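Local coordinates for protein galactose-binding lectin (Arachis hypogaea, PDB 2DVG) that binds carbohydrate with specificity for D-galactose, as a tetrameric legume lectin whose subunits hold a calcium and a manganese ion, at residues 83-88 with 206-211; 120-125 with 136-141; 71-76 with 214-219. All coordinates share one frame; numbering follows the deposited sequence.

Contact 1 of 3, residues 83-88 with 206-211; sequences DGIIFF and FSASGS. With GLA (alpha-D-galactopyranose), chain F.
Three backbone hydrogen bonds tie 83-88 to 206-211. Ile86 and Ser207 form a reciprocal antiparallel pair: Ile86 N donates to Ser207 O (2.9 Å, 164° at the hydrogen) and Ser207 N returns a bond to Ile86 O. Further along, Asp83 N reaches Ser209 O at 2.8 Å. Between these, Ile85 CA sits 3.3 Å from Ser207 O in a CA-H...O contact.

Apolar contacts fall on both sides of the pair. On the side carrying Ile85, Phe87, Phe206 and Ala208, the two phenylalanine rings meet obliquely, with planes 43° apart and Phe87 CD1 3.5 Å from Phe206 CE1. Phe87 holds CG anti to its own N (chi1 165°), whereas Phe206 holds CG anti to the carbonyl carbon, and the rings converge from neighbouring strands. Phe69 adds its ring to both. On the reverse side Ile86 CG2 lies 3.6 Å from Ser207 CB. The rim of the Phe88 ring, at CE1, meets the carbonyl carbon of Phe206 close to the ring plane.

These strands are adjacent in the curved seven-stranded front sheet of the legume lectin jelly roll, and their ends lead into the sugar-binding site. Polar contacts dominate there. A cis peptide precedes Asp83, a hallmark of legume lectins. The Asp83 carboxylate takes two hydrogen bonds from galactose, one oxygen for each hydroxyl: O3 to Asp83 OD1 (2.9 Å) and O4 to Asp83 OD2 (2.6 Å). Ser211 OG also lies close to galactose O4, at a distance too short to be trusted in detail.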
loop_
_atom_site.group_PDB
_atom_site.type_symbol
_atom_site.label_atom_id
_atom_site.label_comp_id
_atom_site.label_asym_id
_atom_site.label_seq_id
_atom_site.Cartn_x
_atom_site.Cartn_y
_atom_site.Cartn_z
ATOM N N ASP A 83 -19.134 16.713 24.302
ATOM C CA ASP A 83 -19.533 15.407 24.832
ATOM C C ASP A 83 -18.646 14.211 24.421
ATOM O O ASP A 83 -18.547 13.223 25.153
ATOM C CB ASP A 83 -20.986 15.121 24.427
ATOM C CG ASP A 83 -21.986 15.558 25.481
ATOM O OD1 ASP A 83 -22.420 14.717 26.292
ATOM O OD2 ASP A 83 -22.338 16.750 25.509
ATOM N N GLY A 84 -18.014 14.282 23.253
ATOM C CA GLY A 84 -17.175 13.166 22.846
ATOM C C GLY A 84 -17.086 12.866 21.363
ATOM O O GLY A 84 -17.615 13.592 20.536
ATOM N N ILE A 85 -16.407 11.775 21.038
ATOM C CA ILE A 85 -16.217 11.365 19.658
ATOM C C ILE A 85 -16.531 9.887 19.456
ATOM O O ILE A 85 -16.120 9.041 20.258
ATOM C CB ILE A 85 -14.764 11.596 19.217
ATOM C CG1 ILE A 85 -14.418 13.078 19.327
ATOM C CG2 ILE A 85 -14.568 11.112 17.795
ATOM C CD1 ILE A 85 -13.046 13.423 18.794
ATOM N N ILE A 86 -17.243 9.576 18.376
ATOM C CA ILE A 86 -17.583 8.194 18.069
ATOM C C ILE A 86 -17.250 7.813 16.626
ATOM O O ILE A 86 -17.530 8.563 15.679
ATOM C CB ILE A 86 -19.083 7.912 18.316
ATOM C CG1 ILE A 86 -19.354 6.408 18.210
ATOM C CG2 ILE A 86 -19.930 8.653 17.289
ATOM C CD1 ILE A 86 -20.753 5.998 18.620
ATOM N N PHE A 87 -16.630 6.647 16.482
ATOM C CA PHE A 87 -16.269 6.094 15.181
ATOM C C PHE A 87 -17.405 5.126 14.919
ATOM O O PHE A 87 -17.672 4.262 15.748
ATOM C CB PHE A 87 -14.949 5.330 15.272
ATOM C CG PHE A 87 -14.677 4.444 14.089
ATOM C CD1 PHE A 87 -14.385 4.988 12.843
ATOM C CD2 PHE A 87 -14.713 3.059 14.224
ATOM C CE1 PHE A 87 -14.128 4.165 11.748
ATOM C CE2 PHE A 87 -14.456 2.227 13.135
ATOM C CZ PHE A 87 -14.164 2.781 11.897
ATOM N N PHE A 88 -18.068 5.242 13.778
ATOM C CA PHE A 88 -19.204 4.364 13.548
ATOM C C PHE A 88 -19.432 3.894 12.137
ATOM O O PHE A 88 -18.910 4.455 11.177
ATOM C CB PHE A 88 -20.476 5.062 14.012
ATOM C CG PHE A 88 -20.835 6.264 13.175
ATOM C CD1 PHE A 88 -19.991 7.370 13.124
ATOM C CD2 PHE A 88 -21.992 6.273 12.410
ATOM C CE1 PHE A 88 -20.298 8.457 12.319
ATOM C CE2 PHE A 88 -22.304 7.353 11.606
ATOM C CZ PHE A 88 -21.459 8.443 11.558
ATOM N N PHE A 206 -16.671 9.595 11.470
ATOM C CA PHE A 206 -16.573 10.108 12.831
ATOM C C PHE A 206 -17.665 11.126 13.155
ATOM O O PHE A 206 -18.090 11.892 12.290
ATOM C CB PHE A 206 -15.199 10.739 13.026
ATOM C CG PHE A 206 -14.076 9.751 12.952
ATOM C CD1 PHE A 206 -13.820 8.891 14.016
ATOM C CD2 PHE A 206 -13.317 9.627 11.790
ATOM C CE1 PHE A 206 -12.834 7.925 13.924
ATOM C CE2 PHE A 206 -12.319 8.654 11.687
ATOM C CZ PHE A 206 -12.082 7.803 12.756
ATOM N N SER A 207 -18.120 11.123 14.404
ATOM C CA SER A 207 -19.157 12.051 14.847
ATOM C C SER A 207 -18.833 12.627 16.226
ATOM O O SER A 207 -18.165 11.982 17.037
ATOM C CB SER A 207 -20.508 11.337 14.890
ATOM O OG SER A 207 -21.537 12.213 15.307
ATOM N N ALA A 208 -19.301 13.846 16.478
ATOM C CA ALA A 208 -19.067 14.522 17.754
ATOM C C ALA A 208 -20.165 15.548 18.031
ATOM O O ALA A 208 -20.757 16.113 17.101
ATOM C CB ALA A 208 -17.692 15.215 17.748
ATOM N N SER A 209 -20.433 15.796 19.309
ATOM C CA SER A 209 -21.464 16.751 19.667
ATOM C C SER A 209 -21.252 17.412 21.019
ATOM O O SER A 209 -20.457 16.954 21.845
ATOM C CB SER A 209 -22.831 16.069 19.657
ATOM O OG SER A 209 -22.904 15.069 20.655
ATOM N N GLY A 210 -21.990 18.494 21.228
ATOM C CA GLY A 210 -21.930 19.235 22.469
ATOM C C GLY A 210 -23.334 19.718 22.793
ATOM O O GLY A 210 -24.284 19.403 22.071
ATOM N N SER A 211 -23.477 20.476 23.874
ATOM C CA SER A 211 -24.779 20.991 24.267
ATOM C C SER A 211 -24.687 22.498 24.471
ATOM O O SER A 211 -23.737 23.137 24.020
ATOM C CB SER A 211 -25.242 20.308 25.553
ATOM O OG SER A 211 -24.304 20.484 26.600
HETATM C C1 GLA F . -26.211 18.302 29.630
HETATM C C2 GLA F . -26.248 17.441 28.360
HETATM C C3 GLA F . -24.987 16.578 28.272
HETATM C C4 GLA F . -23.719 17.436 28.421
HETATM C C5 GLA F . -23.820 18.349 29.656
HETATM C C6 GLA F . -22.672 19.327 29.760
HETATM O O1 GLA F . -26.485 17.951 30.940
HETATM O O2 GLA F . -27.396 16.605 28.366
HETATM O O3 GLA F . -24.969 15.898 27.027
HETATM O O4 GLA F . -23.513 18.221 27.256
HETATM O O5 GLA F . -25.041 19.128 29.619
HETATM O O6 GLA F . -22.593 19.871 31.070
#

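Contact 2 of 3, residues 120-125 with 136-141; sequences VEFDTY and DHVGID. With MN (manganese (II) ion), chain H; CA (calcium ion), chain G; GLA (alpha-D-galactopyranose), chain F.
The paired manganese-calcium site of legume lectins is built here, where Glu121 and Asp123 lie across from Gly139 and His137 on adjacent antiparallel strands of the front sheet. Backbone bonds run from Glu121 N to Gly139 O, Gly139 N to Glu121 O and His137 N to Asp123 O; that from Asp123 N to His137 O is weak, bent to 129° at the hydrogen.

Manganese is bound by Glu121 OE2 at 2.3 Å and by His137 NE2 at 2.5 Å, with water 1 and Asp132 as further ligands. Asp123, also a manganese ligand, brings OD2 to a long 2.9 Å from the ion in this model. The metal lies in the imidazole plane, at the ring's edge. His137 places CG between its own N and carbonyl carbon (chi1 61°), which swings the ring alongside Asp123, whose CB sits over one ring face in a CH-pi contact, 3.5 Å from the centroid. A bond from His137 ND1 to Thr135 O fixes the ring's rotation. The side chains of Glu121 and Asp141 cross at about a right angle, with Glu121 OE1 2.5 Å from Asp141 OD2, while Asp141 OD1 is hydrogen-bonded to Ser147 OG.

Calcium takes both oxygens of Asp123, OD1 at 2.6 Å and OD2 at 2.9 Å, together with Tyr125 O, water 2, Asn127 and Asp132. Tyr125 also turns one ring face to the sugar, with galactose C5 3.3 Å above the ring plane.

The opposite side of the strand pair is apolar, with Val138 CG2 beside Phe122 CD1. Asp123 and Asp132 each reach both ions and join the sites; water 1 adds a link by donating to Asp123 OD2. The cations probably offset the charge of the gathered acids, and calcium, through Tyr125 O, probably helps fix the residue whose ring covers the sugar.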
loop_
_atom_site.group_PDB
_atom_site.type_symbol
_atom_site.label_atom_id
_atom_site.label_comp_id
_atom_site.label_asym_id
_atom_site.label_seq_id
_atom_site.Cartn_x
_atom_site.Cartn_y
_atom_site.Cartn_z
ATOM N N VAL A 120 -17.505 2.853 18.076
ATOM C CA VAL A 120 -16.737 2.935 19.312
ATOM C C VAL A 120 -16.780 4.401 19.760
ATOM O O VAL A 120 -16.359 5.308 19.031
ATOM C CB VAL A 120 -15.249 2.519 19.110
ATOM C CG1 VAL A 120 -14.530 2.498 20.458
ATOM C CG2 VAL A 120 -15.162 1.164 18.441
ATOM N N GLU A 121 -17.298 4.620 20.961
ATOM C CA GLU A 121 -17.411 5.958 21.500
ATOM C C GLU A 121 -16.303 6.314 22.492
ATOM O O GLU A 121 -15.752 5.454 23.191
ATOM C CB GLU A 121 -18.762 6.123 22.180
ATOM C CG GLU A 121 -18.859 5.430 23.517
ATOM C CD GLU A 121 -20.151 5.754 24.218
ATOM O OE1 GLU A 121 -21.202 5.289 23.747
ATOM O OE2 GLU A 121 -20.120 6.481 25.228
ATOM N N PHE A 122 -16.000 7.607 22.540
ATOM C CA PHE A 122 -14.982 8.154 23.420
ATOM C C PHE A 122 -15.678 9.229 24.232
ATOM O O PHE A 122 -15.494 10.422 24.014
ATOM C CB PHE A 122 -13.855 8.706 22.562
ATOM C CG PHE A 122 -13.236 7.663 21.690
ATOM C CD1 PHE A 122 -12.262 6.805 22.198
ATOM C CD2 PHE A 122 -13.700 7.459 20.390
ATOM C CE1 PHE A 122 -11.765 5.755 21.427
ATOM C CE2 PHE A 122 -13.207 6.409 19.610
ATOM C CZ PHE A 122 -12.239 5.557 20.132
ATOM N N ASP A 123 -16.492 8.759 25.172
ATOM C CA ASP A 123 -17.315 9.592 26.038
ATOM C C ASP A 123 -16.566 10.367 27.120
ATOM O O ASP A 123 -15.838 9.784 27.923
ATOM C CB ASP A 123 -18.372 8.702 26.685
ATOM C CG ASP A 123 -19.733 9.342 26.718
ATOM O OD1 ASP A 123 -19.845 10.481 27.213
ATOM O OD2 ASP A 123 -20.695 8.704 26.255
ATOM N N THR A 124 -16.783 11.679 27.153
ATOM C CA THR A 124 -16.128 12.549 28.126
ATOM C C THR A 124 -17.076 13.238 29.104
ATOM O O THR A 124 -16.666 14.150 29.816
ATOM C CB THR A 124 -15.332 13.647 27.442
ATOM O OG1 THR A 124 -16.233 14.665 26.987
ATOM C CG2 THR A 124 -14.552 13.078 26.267
ATOM N N TYR A 125 -18.339 12.826 29.112
ATOM C CA TYR A 125 -19.334 13.367 30.034
ATOM C C TYR A 125 -20.324 12.242 30.331
ATOM O O TYR A 125 -20.764 11.542 29.422
ATOM C CB TYR A 125 -20.060 14.575 29.439
ATOM C CG TYR A 125 -21.169 15.097 30.326
ATOM C CD1 TYR A 125 -22.390 14.431 30.411
ATOM C CD2 TYR A 125 -20.989 16.233 31.109
ATOM C CE1 TYR A 125 -23.403 14.876 31.250
ATOM C CE2 TYR A 125 -21.999 16.691 31.957
ATOM C CZ TYR A 125 -23.205 16.005 32.020
ATOM O OH TYR A 125 -24.216 16.443 32.849
ATOM N N ASP A 136 -14.772 9.162 32.419
ATOM C CA ASP A 136 -14.588 9.133 30.976
ATOM C C ASP A 136 -14.529 7.648 30.631
ATOM O O ASP A 136 -14.180 6.828 31.484
ATOM C CB ASP A 136 -13.285 9.825 30.575
ATOM C CG ASP A 136 -13.298 11.305 30.868
ATOM O OD1 ASP A 136 -14.317 11.954 30.565
ATOM O OD2 ASP A 136 -12.293 11.828 31.387
ATOM N N HIS A 137 -14.868 7.289 29.397
ATOM C CA HIS A 137 -14.873 5.880 29.032
ATOM C C HIS A 137 -15.021 5.619 27.548
ATOM O O HIS A 137 -15.536 6.459 26.809
ATOM C CB HIS A 137 -16.022 5.180 29.744
ATOM C CG HIS A 137 -17.371 5.723 29.381
ATOM N ND1 HIS A 137 -17.847 6.922 29.869
ATOM C CD2 HIS A 137 -18.330 5.249 28.551
ATOM C CE1 HIS A 137 -19.038 7.163 29.354
ATOM N NE2 HIS A 137 -19.355 6.164 28.551
ATOM N N VAL A 138 -14.572 4.439 27.126
ATOM C CA VAL A 138 -14.692 4.027 25.731
ATOM C C VAL A 138 -15.759 2.938 25.708
ATOM O O VAL A 138 -15.872 2.166 26.656
ATOM C CB VAL A 138 -13.373 3.450 25.182
ATOM C CG1 VAL A 138 -13.533 3.091 23.713
ATOM C CG2 VAL A 138 -12.263 4.464 25.341
ATOM N N GLY A 139 -16.549 2.881 24.644
ATOM C CA GLY A 139 -17.577 1.862 24.593
ATOM C C GLY A 139 -17.943 1.357 23.213
ATOM O O GLY A 139 -17.719 2.026 22.208
ATOM N N ILE A 140 -18.497 0.153 23.174
ATOM C CA ILE A 140 -18.936 -0.457 21.930
ATOM C C ILE A 140 -20.442 -0.255 21.898
ATOM O O ILE A 140 -21.161 -0.828 22.717
ATOM C CB ILE A 140 -18.652 -1.967 21.915
ATOM C CG1 ILE A 140 -17.187 -2.225 22.270
ATOM C CG2 ILE A 140 -18.989 -2.548 20.554
ATOM C CD1 ILE A 140 -16.191 -1.544 21.357
ATOM N N ASP A 141 -20.919 0.565 20.969
ATOM C CA ASP A 141 -22.353 0.828 20.869
ATOM C C ASP A 141 -22.996 0.087 19.705
ATOM O O ASP A 141 -22.377 -0.101 18.659
ATOM C CB ASP A 141 -22.612 2.331 20.710
ATOM C CG ASP A 141 -21.974 3.157 21.814
ATOM O OD1 ASP A 141 -22.152 2.818 23.003
ATOM O OD2 ASP A 141 -21.298 4.153 21.485
HETATM MN MN MN H . -21.402 6.073 27.108
HETATM CA CA CA G . -22.435 10.517 27.648
HETATM C C1 GLA F . -26.211 18.302 29.630
HETATM C C2 GLA F . -26.248 17.441 28.360
HETATM C C3 GLA F . -24.987 16.578 28.272
HETATM C C4 GLA F . -23.719 17.436 28.421
HETATM C C5 GLA F . -23.820 18.349 29.656
HETATM C C6 GLA F . -22.672 19.327 29.760
HETATM O O1 GLA F . -26.485 17.951 30.940
HETATM O O2 GLA F . -27.396 16.605 28.366
HETATM O O3 GLA F . -24.969 15.898 27.027
HETATM O O4 GLA F . -23.513 18.221 27.256
HETATM O O5 GLA F . -25.041 19.128 29.619
HETATM O O6 GLA F . -22.593 19.871 31.070
HETATM O O HOH W 1 -22.776 7.254 25.589
HETATM O O HOH W 2 -21.174 12.646 26.616
#

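Contact 3 of 3, residues 71-76 with 214-219; sequences FEMKDI and GRQIHL. With GLA (alpha-D-galactopyranose), chain F.
Ile76 places CG2 anti to its carbonyl carbon and CG1 between N and C (chi1 55°), while Ile217 turns CG1 anti to its own carbonyl carbon (chi1 -53°). Their branches therefore cross obliquely, Ile76 CG2 lying 3.8 Å from Ile217 CG1. Met73 places CG anti to its carbonyl carbon (chi1 -80°) and SD nearly trans beyond it, which brings SD 3.8 Å from His218 CD2, at a slant to the imidazole; the bend at chi3 then directs only CE. Leu219 and Glu72 run side by side in the same direction, with Leu219 CD1 along the extended glutamate chain.

Backbone bonds set this register. Lys74 and Ile217 exchange two, both 3.0 Å (Lys74 N to Ile217 O, Ile217 N to Lys74 O), and Leu219 N donates to Glu72 O at 2.8 Å. Beyond the Lys74–Ile217 pair, water 3 accepts from Ile76 N (2.9 Å) and lies close to Arg215 O. Gly214 CA passes 3.5 Å from galactose C6.

The pair belongs to the back sheet of the lectin sandwich. Phe71 bonds through its backbone to Val161 of strand 160-168, while Phe71, Met73 and His218 all rest on Ile85 of strand 84-91 in the facing sheet.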
loop_
_atom_site.group_PDB
_atom_site.type_symbol
_atom_site.label_atom_id
_atom_site.label_comp_id
_atom_site.label_asym_id
_atom_site.label_seq_id
_atom_site.Cartn_x
_atom_site.Cartn_y
_atom_site.Cartn_z
ATOM N N PHE A 71 -7.127 11.292 17.182
ATOM C CA PHE A 71 -7.940 12.485 17.357
ATOM C C PHE A 71 -7.483 13.294 18.572
ATOM O O PHE A 71 -6.589 12.874 19.308
ATOM C CB PHE A 71 -9.424 12.094 17.498
ATOM C CG PHE A 71 -9.731 11.243 18.710
ATOM C CD1 PHE A 71 -9.736 11.797 19.988
ATOM C CD2 PHE A 71 -10.012 9.885 18.565
ATOM C CE1 PHE A 71 -10.017 11.013 21.107
ATOM C CE2 PHE A 71 -10.296 9.085 19.675
ATOM C CZ PHE A 71 -10.299 9.647 20.947
ATOM N N GLU A 72 -8.091 14.462 18.763
ATOM C CA GLU A 72 -7.764 15.310 19.899
ATOM C C GLU A 72 -8.971 16.031 20.497
ATOM O O GLU A 72 -9.780 16.634 19.781
ATOM C CB GLU A 72 -6.726 16.371 19.518
ATOM C CG GLU A 72 -6.289 17.226 20.712
ATOM C CD GLU A 72 -5.390 18.382 20.323
ATOM O OE1 GLU A 72 -4.538 18.193 19.430
ATOM O OE2 GLU A 72 -5.524 19.473 20.922
ATOM N N MET A 73 -9.078 15.968 21.817
ATOM C CA MET A 73 -10.146 16.653 22.512
ATOM C C MET A 73 -9.546 17.691 23.466
ATOM O O MET A 73 -8.873 17.353 24.443
ATOM C CB MET A 73 -11.023 15.649 23.256
ATOM C CG MET A 73 -12.020 14.951 22.342
ATOM S SD MET A 73 -13.345 14.147 23.255
ATOM C CE MET A 73 -12.766 12.448 23.286
ATOM N N LYS A 74 -9.778 18.965 23.167
ATOM C CA LYS A 74 -9.248 20.050 23.987
ATOM C C LYS A 74 -10.333 20.846 24.689
ATOM O O LYS A 74 -11.403 21.087 24.134
ATOM C CB LYS A 74 -8.398 21.004 23.134
ATOM C CG LYS A 74 -7.928 22.231 23.899
ATOM C CD LYS A 74 -6.423 22.444 23.842
ATOM C CE LYS A 74 -5.994 23.054 22.521
ATOM N NZ LYS A 74 -4.536 23.371 22.499
ATOM N N ASP A 75 -10.052 21.258 25.917
ATOM C CA ASP A 75 -11.017 22.052 26.664
ATOM C C ASP A 75 -11.045 23.501 26.181
ATOM O O ASP A 75 -10.158 23.955 25.453
ATOM C CB ASP A 75 -10.692 22.043 28.159
ATOM C CG ASP A 75 -10.742 20.664 28.753
ATOM O OD1 ASP A 75 -11.714 19.940 28.475
ATOM O OD2 ASP A 75 -9.815 20.304 29.505
ATOM N N ILE A 76 -12.085 24.219 26.581
ATOM C CA ILE A 76 -12.215 25.623 26.232
ATOM C C ILE A 76 -12.786 26.353 27.431
ATOM O O ILE A 76 -13.470 25.762 28.268
ATOM C CB ILE A 76 -13.143 25.855 25.002
ATOM C CG1 ILE A 76 -14.504 25.212 25.225
ATOM C CG2 ILE A 76 -12.511 25.278 23.746
ATOM C CD1 ILE A 76 -15.468 25.472 24.088
ATOM N N GLY A 214 -22.331 22.153 27.468
ATOM C CA GLY A 214 -21.191 21.298 27.214
ATOM C C GLY A 214 -20.590 21.487 25.834
ATOM O O GLY A 214 -21.220 21.194 24.817
ATOM N N ARG A 215 -19.360 21.980 25.796
ATOM C CA ARG A 215 -18.681 22.195 24.529
ATOM C C ARG A 215 -17.194 21.932 24.695
ATOM O O ARG A 215 -16.672 22.007 25.805
ATOM C CB ARG A 215 -18.899 23.630 24.052
ATOM C CG ARG A 215 -20.337 24.083 24.110
ATOM C CD ARG A 215 -20.540 25.399 23.401
ATOM N NE ARG A 215 -21.873 25.925 23.666
ATOM C CZ ARG A 215 -22.368 27.016 23.105
ATOM N NH1 ARG A 215 -21.641 27.705 22.240
ATOM N NH2 ARG A 215 -23.586 27.420 23.413
ATOM N N GLN A 216 -16.528 21.614 23.589
ATOM C CA GLN A 216 -15.091 21.355 23.584
ATOM C C GLN A 216 -14.655 21.065 22.161
ATOM O O GLN A 216 -15.473 20.695 21.314
ATOM C CB GLN A 216 -14.735 20.149 24.449
ATOM C CG GLN A 216 -15.108 18.827 23.817
ATOM C CD GLN A 216 -14.774 17.639 24.686
ATOM O OE1 GLN A 216 -15.255 16.539 24.440
ATOM N NE2 GLN A 216 -13.945 17.852 25.707
ATOM N N ILE A 217 -13.362 21.220 21.906
ATOM C CA ILE A 217 -12.829 20.977 20.578
ATOM C C ILE A 217 -12.649 19.480 20.312
ATOM O O ILE A 217 -11.994 18.768 21.081
ATOM C CB ILE A 217 -11.485 21.694 20.394
ATOM C CG1 ILE A 217 -11.645 23.176 20.742
ATOM C CG2 ILE A 217 -11.002 21.530 18.957
ATOM C CD1 ILE A 217 -10.333 23.951 20.834
ATOM N N HIS A 218 -13.260 19.011 19.228
ATOM C CA HIS A 218 -13.173 17.616 18.830
ATOM C C HIS A 218 -12.476 17.613 17.495
ATOM O O HIS A 218 -13.035 18.075 16.508
ATOM C CB HIS A 218 -14.560 16.999 18.659
ATOM C CG HIS A 218 -15.391 17.004 19.900
ATOM N ND1 HIS A 218 -16.195 18.065 20.252
ATOM C CD2 HIS A 218 -15.571 16.063 20.857
ATOM C CE1 HIS A 218 -16.838 17.776 21.369
ATOM N NE2 HIS A 218 -16.476 16.567 21.757
ATOM N N LEU A 219 -11.257 17.091 17.462
ATOM C CA LEU A 219 -10.486 17.060 16.220
ATOM C C LEU A 219 -10.136 15.651 15.763
ATOM O O LEU A 219 -9.754 14.801 16.568
ATOM C CB LEU A 219 -9.181 17.844 16.395
ATOM C CG LEU A 219 -9.255 19.301 16.855
ATOM C CD1 LEU A 219 -7.928 19.692 17.457
ATOM C CD2 LEU A 219 -9.614 20.211 15.683
HETATM C C1 GLA F . -26.211 18.302 29.630
HETATM C C2 GLA F . -26.248 17.441 28.360
HETATM C C3 GLA F . -24.987 16.578 28.272
HETATM C C4 GLA F . -23.719 17.436 28.421
HETATM C C5 GLA F . -23.820 18.349 29.656
HETATM C C6 GLA F . -22.672 19.327 29.760
HETATM O O1 GLA F . -26.485 17.951 30.940
HETATM O O2 GLA F . -27.396 16.605 28.366
HETATM O O3 GLA F . -24.969 15.898 27.027
HETATM O O4 GLA F . -23.513 18.221 27.256
HETATM O O5 GLA F . -25.041 19.128 29.619
HETATM O O6 GLA F . -22.593 19.871 31.070
HETATM O O HOH W 3 -14.228 22.617 27.605
#

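How the contacts relate
Contacts 1 and 2 share the front sheet, where strands 84-91 and 117-123 are neighbours: Ile85 O and Phe122 N lie 2.7 Å apart, probably hydrogen-bonded. Contact 3 belongs to the back sheet and meets both across the sandwich, His218 packing on Ala208, and Phe71 on Phe122. Contact 1 is wholly buried and contact 2 largely so; contact 3 is only partly buried, with Lys74 exposed. Their chemistry follows: aromatic and aliphatic packing with a carboxylate end in contact 1, metal coordination in contact 2, mixed aliphatic and polar chains in contact 3. All three reach galactose, through Asp83 and Ser211, Tyr125, and Gly214 respectively.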